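Local coordinates for melanin biosynthesis protein TyrA, putative (PDB 2IIZ) that binds heme b and probably acts as a dye-decolorizing (DyP-type) peroxidase, at residues L222-R228 with N283-L287. Residues are numbered along the deposited sequence; the frame is centred on the assembly and turned at random.
Sequences LTSHIKR and NHDHL. With HEM (protoporphyrin IX containing Fe), chain C.
The CA atoms come nearest at Thr223 and Asp285, 4.9 Å apart, and the amide N of His286 gives a nearly straight hydrogen bond to Thr223 O. Residues 222-228 run from a loop into the short helix 225-228, with Ser224 at its N-cap. Residues 283-287 lie between helix 266-276 and strand 291-301, and turn into a 3-10 segment at His286.

The side-chain hydrogen bond across the contact joins His225 to Asp285. His225 ND1 donates to Asp285 OD2 at 2.6 Å, on the syn side but tilted out of the carboxylate plane. The bond is bent, and the ring and carboxylate planes lie 26° apart. With CG anti to the backbone N (chi1 180°), Asp285 extends its carboxylate to the ring. The other oxygen, OD1, accepts a hydrogen bond from the backbone N of Leu287 at 2.9 Å, from above the carboxylate plane; this Asx turn ties down the second oxygen. His225 NE2 binds the heme iron at 2.1 Å. Leu287 CD2 sits over one face of the His225 ring, in CH-pi contact, and also touches the porphyrin. Replacing Asp285 with an alanine removes both oxygens, and would probably leave His225 ND1 without its acceptor, the Leu287 N-H without its Asx-turn partner and the imidazole freer to turn about its iron bond.

Farther from the heme, Thr223 CB lies over the face of the His286 ring, 3.7 Å from its centroid. The bent side chain of Arg228 turns back so that NE donates to Leu222 O at 3.0 Å, while its CD packs against Asn283 O. The Asn283 side chain lies against Leu222 CB, and its ND2 is hydrogen-bonded to Asp279.

This is the proximal heme site of the DyP-type peroxidase C-terminal region: an axial histidine backed by a carboxylate. The same His-Asp pairing is found on the proximal side of plant-type peroxidases.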
loop_
_atom_site.group_PDB
_atom_site.type_symbol
_atom_site.label_atom_id
_atom_site.label_comp_id
_atom_site.label_asym_id
_atom_site.label_seq_id
_atom_site.Cartn_x
_atom_site.Cartn_y
_atom_site.Cartn_z
ATOM N N LEU A 222 35.726 -1.632 -9.401
ATOM C CA LEU A 222 35.318 -0.806 -10.538
ATOM C C LEU A 222 33.893 -1.111 -11.020
ATOM O O LEU A 222 33.290 -0.305 -11.723
ATOM C CB LEU A 222 36.331 -0.925 -11.681
ATOM C CG LEU A 222 37.528 0.040 -11.586
ATOM C CD1 LEU A 222 38.233 -0.017 -10.225
ATOM C CD2 LEU A 222 38.536 -0.238 -12.714
ATOM N N THR A 223 33.369 -2.274 -10.629
ATOM C CA THR A 223 31.988 -2.678 -10.934
ATOM C C THR A 223 30.978 -2.383 -9.841
ATOM O O THR A 223 29.845 -2.868 -9.905
ATOM C CB THR A 223 31.930 -4.198 -11.167
ATOM O OG1 THR A 223 32.529 -4.866 -10.048
ATOM C CG2 THR A 223 32.661 -4.582 -12.460
ATOM N N SER A 224 31.358 -1.607 -8.829
ATOM C CA SER A 224 30.452 -1.366 -7.694
ATOM C C SER A 224 29.564 -0.156 -7.949
ATOM O O SER A 224 30.010 0.807 -8.581
ATOM C CB SER A 224 31.244 -1.153 -6.406
ATOM O OG SER A 224 32.078 -0.027 -6.525
ATOM N N HIS A 225 28.324 -0.205 -7.457
ATOM C CA HIS A 225 27.359 0.882 -7.668
ATOM C C HIS A 225 27.919 2.286 -7.403
ATOM O O HIS A 225 27.737 3.177 -8.221
ATOM C CB HIS A 225 26.092 0.690 -6.811
ATOM C CG HIS A 225 24.972 1.609 -7.180
ATOM N ND1 HIS A 225 24.659 1.919 -8.486
ATOM C CD2 HIS A 225 24.086 2.284 -6.412
ATOM C CE1 HIS A 225 23.632 2.749 -8.505
ATOM N NE2 HIS A 225 23.261 2.987 -7.258
ATOM N N ILE A 226 28.590 2.463 -6.267
ATOM C CA ILE A 226 29.084 3.780 -5.790
ATOM C C ILE A 226 30.316 4.277 -6.568
ATOM O O ILE A 226 30.598 5.491 -6.610
ATOM C CB ILE A 226 29.483 3.699 -4.270
ATOM C CG1 ILE A 226 28.339 3.165 -3.438
ATOM C CG2 ILE A 226 29.858 5.027 -3.697
ATOM C CD1 ILE A 226 27.037 3.751 -3.774
ATOM N N LYS A 227 31.052 3.349 -7.160
ATOM C CA LYS A 227 32.211 3.712 -7.962
ATOM C C LYS A 227 31.687 4.256 -9.275
ATOM O O LYS A 227 32.224 5.207 -9.823
ATOM C CB LYS A 227 33.109 2.484 -8.197
ATOM C CG LYS A 227 34.416 2.763 -8.964
ATOM C CD LYS A 227 35.238 3.856 -8.311
ATOM C CE LYS A 227 36.679 3.828 -8.787
ATOM N NZ LYS A 227 37.539 4.817 -8.056
ATOM N N ARG A 228 30.613 3.635 -9.754
ATOM C CA ARG A 228 30.061 3.895 -11.079
ATOM C C ARG A 228 29.271 5.193 -11.151
ATOM O O ARG A 228 29.262 5.865 -12.178
ATOM C CB ARG A 228 29.134 2.738 -11.474
ATOM C CG ARG A 228 29.833 1.395 -11.720
ATOM C CD ARG A 228 30.458 1.328 -13.086
ATOM N NE ARG A 228 31.805 1.916 -13.075
ATOM C CZ ARG A 228 32.191 2.946 -13.811
ATOM N NH1 ARG A 228 31.360 3.541 -14.643
ATOM N NH2 ARG A 228 33.421 3.388 -13.708
ATOM N N ASN A 283 33.792 -2.118 -17.303
ATOM C CA ASN A 283 33.391 -2.311 -15.915
ATOM C C ASN A 283 32.063 -1.613 -15.687
ATOM O O ASN A 283 32.010 -0.407 -15.444
ATOM C CB ASN A 283 34.448 -1.765 -14.964
ATOM C CG ASN A 283 35.738 -2.520 -15.049
ATOM O OD1 ASN A 283 35.801 -3.689 -14.687
ATOM N ND2 ASN A 283 36.784 -1.862 -15.532
ATOM N N HIS A 284 30.981 -2.373 -15.769
ATOM C CA HIS A 284 29.647 -1.816 -15.560
ATOM C C HIS A 284 29.211 -2.040 -14.117
ATOM O O HIS A 284 29.989 -2.543 -13.302
ATOM C CB HIS A 284 28.652 -2.401 -16.577
ATOM C CG HIS A 284 28.382 -3.866 -16.408
ATOM N ND1 HIS A 284 28.966 -4.825 -17.206
ATOM C CD2 HIS A 284 27.585 -4.536 -15.536
ATOM C CE1 HIS A 284 28.543 -6.020 -16.831
ATOM N NE2 HIS A 284 27.704 -5.874 -15.820
ATOM N N ASP A 285 27.970 -1.666 -13.814
ATOM C CA ASP A 285 27.424 -1.716 -12.469
ATOM C C ASP A 285 26.753 -3.062 -12.223
ATOM O O ASP A 285 25.662 -3.361 -12.733
ATOM C CB ASP A 285 26.413 -0.574 -12.293
ATOM C CG ASP A 285 25.776 -0.536 -10.913
ATOM O OD1 ASP A 285 26.007 -1.444 -10.109
ATOM O OD2 ASP A 285 25.040 0.423 -10.637
ATOM N N HIS A 286 27.402 -3.889 -11.423
ATOM C CA HIS A 286 26.878 -5.233 -11.179
ATOM C C HIS A 286 25.589 -5.290 -10.378
ATOM O O HIS A 286 25.006 -6.357 -10.265
ATOM C CB HIS A 286 27.948 -6.100 -10.540
ATOM C CG HIS A 286 28.980 -6.579 -11.520
ATOM N ND1 HIS A 286 29.748 -7.697 -11.300
ATOM C CD2 HIS A 286 29.358 -6.089 -12.723
ATOM C CE1 HIS A 286 30.564 -7.874 -12.326
ATOM N NE2 HIS A 286 30.348 -6.911 -13.203
ATOM N N LEU A 287 25.149 -4.150 -9.833
ATOM C CA LEU A 287 23.876 -4.074 -9.115
ATOM C C LEU A 287 22.769 -4.354 -10.114
ATOM O O LEU A 287 21.714 -4.916 -9.763
ATOM C CB LEU A 287 23.674 -2.697 -8.470
ATOM C CG LEU A 287 22.377 -2.468 -7.670
ATOM C CD1 LEU A 287 22.150 -3.542 -6.626
ATOM C CD2 LEU A 287 22.373 -1.084 -6.989
HETATM C CHA HEM C . 24.323 5.633 -3.959
HETATM C CHB HEM C . 21.090 2.065 -4.125
HETATM C CHC HEM C . 19.833 3.316 -8.567
HETATM C CHD HEM C . 22.630 7.198 -8.230
HETATM C C1A HEM C . 23.578 4.532 -3.629
HETATM C C2A HEM C . 23.709 3.769 -2.406
HETATM C C3A HEM C . 22.800 2.779 -2.470
HETATM C C4A HEM C . 22.086 2.901 -3.713
HETATM C CMA HEM C . 22.530 1.682 -1.427
HETATM C CAA HEM C . 24.715 4.066 -1.267
HETATM C CBA HEM C . 24.116 5.006 -0.201
HETATM C CGA HEM C . 24.113 6.442 -0.676
HETATM O O1A HEM C . 23.019 6.985 -1.010
HETATM O O2A HEM C . 25.208 7.067 -0.725
HETATM C C1B HEM C . 20.490 2.092 -5.345
HETATM C C2B HEM C . 19.496 1.141 -5.795
HETATM C C3B HEM C . 19.146 1.493 -7.038
HETATM C C4B HEM C . 19.909 2.667 -7.386
HETATM C CMB HEM C . 18.991 -0.036 -4.929
HETATM C CAB HEM C . 18.136 0.846 -7.998
HETATM C CBB HEM C . 17.958 -0.468 -8.017
HETATM C C1C HEM C . 20.506 4.462 -8.858
HETATM C C2C HEM C . 20.437 5.138 -10.126
HETATM C C3C HEM C . 21.214 6.222 -10.043
HETATM C C4C HEM C . 21.782 6.245 -8.709
HETATM C CMC HEM C . 19.595 4.622 -11.304
HETATM C CAC HEM C . 21.498 7.289 -11.116
HETATM C CBC HEM C . 21.000 7.269 -12.360
HETATM C C1D HEM C . 23.322 7.155 -7.051
HETATM C C2D HEM C . 24.206 8.194 -6.592
HETATM C C3D HEM C . 24.737 7.705 -5.257
HETATM C C4D HEM C . 24.116 6.423 -5.053
HETATM C CMD HEM C . 24.541 9.514 -7.318
HETATM C CAD HEM C . 25.728 8.403 -4.312
HETATM C CBD HEM C . 27.113 7.847 -4.601
HETATM C CGD HEM C . 28.207 8.660 -3.951
HETATM O O1D HEM C . 28.789 8.170 -2.935
HETATM O O2D HEM C . 28.487 9.780 -4.453
HETATM N NA HEM C . 22.579 3.981 -4.411
HETATM N NB HEM C . 20.723 3.018 -6.338
HETATM N NC HEM C . 21.329 5.153 -8.000
HETATM N ND HEM C . 23.291 6.131 -6.125
HETATM FE FE HEM C . 22.117 4.432 -6.287
#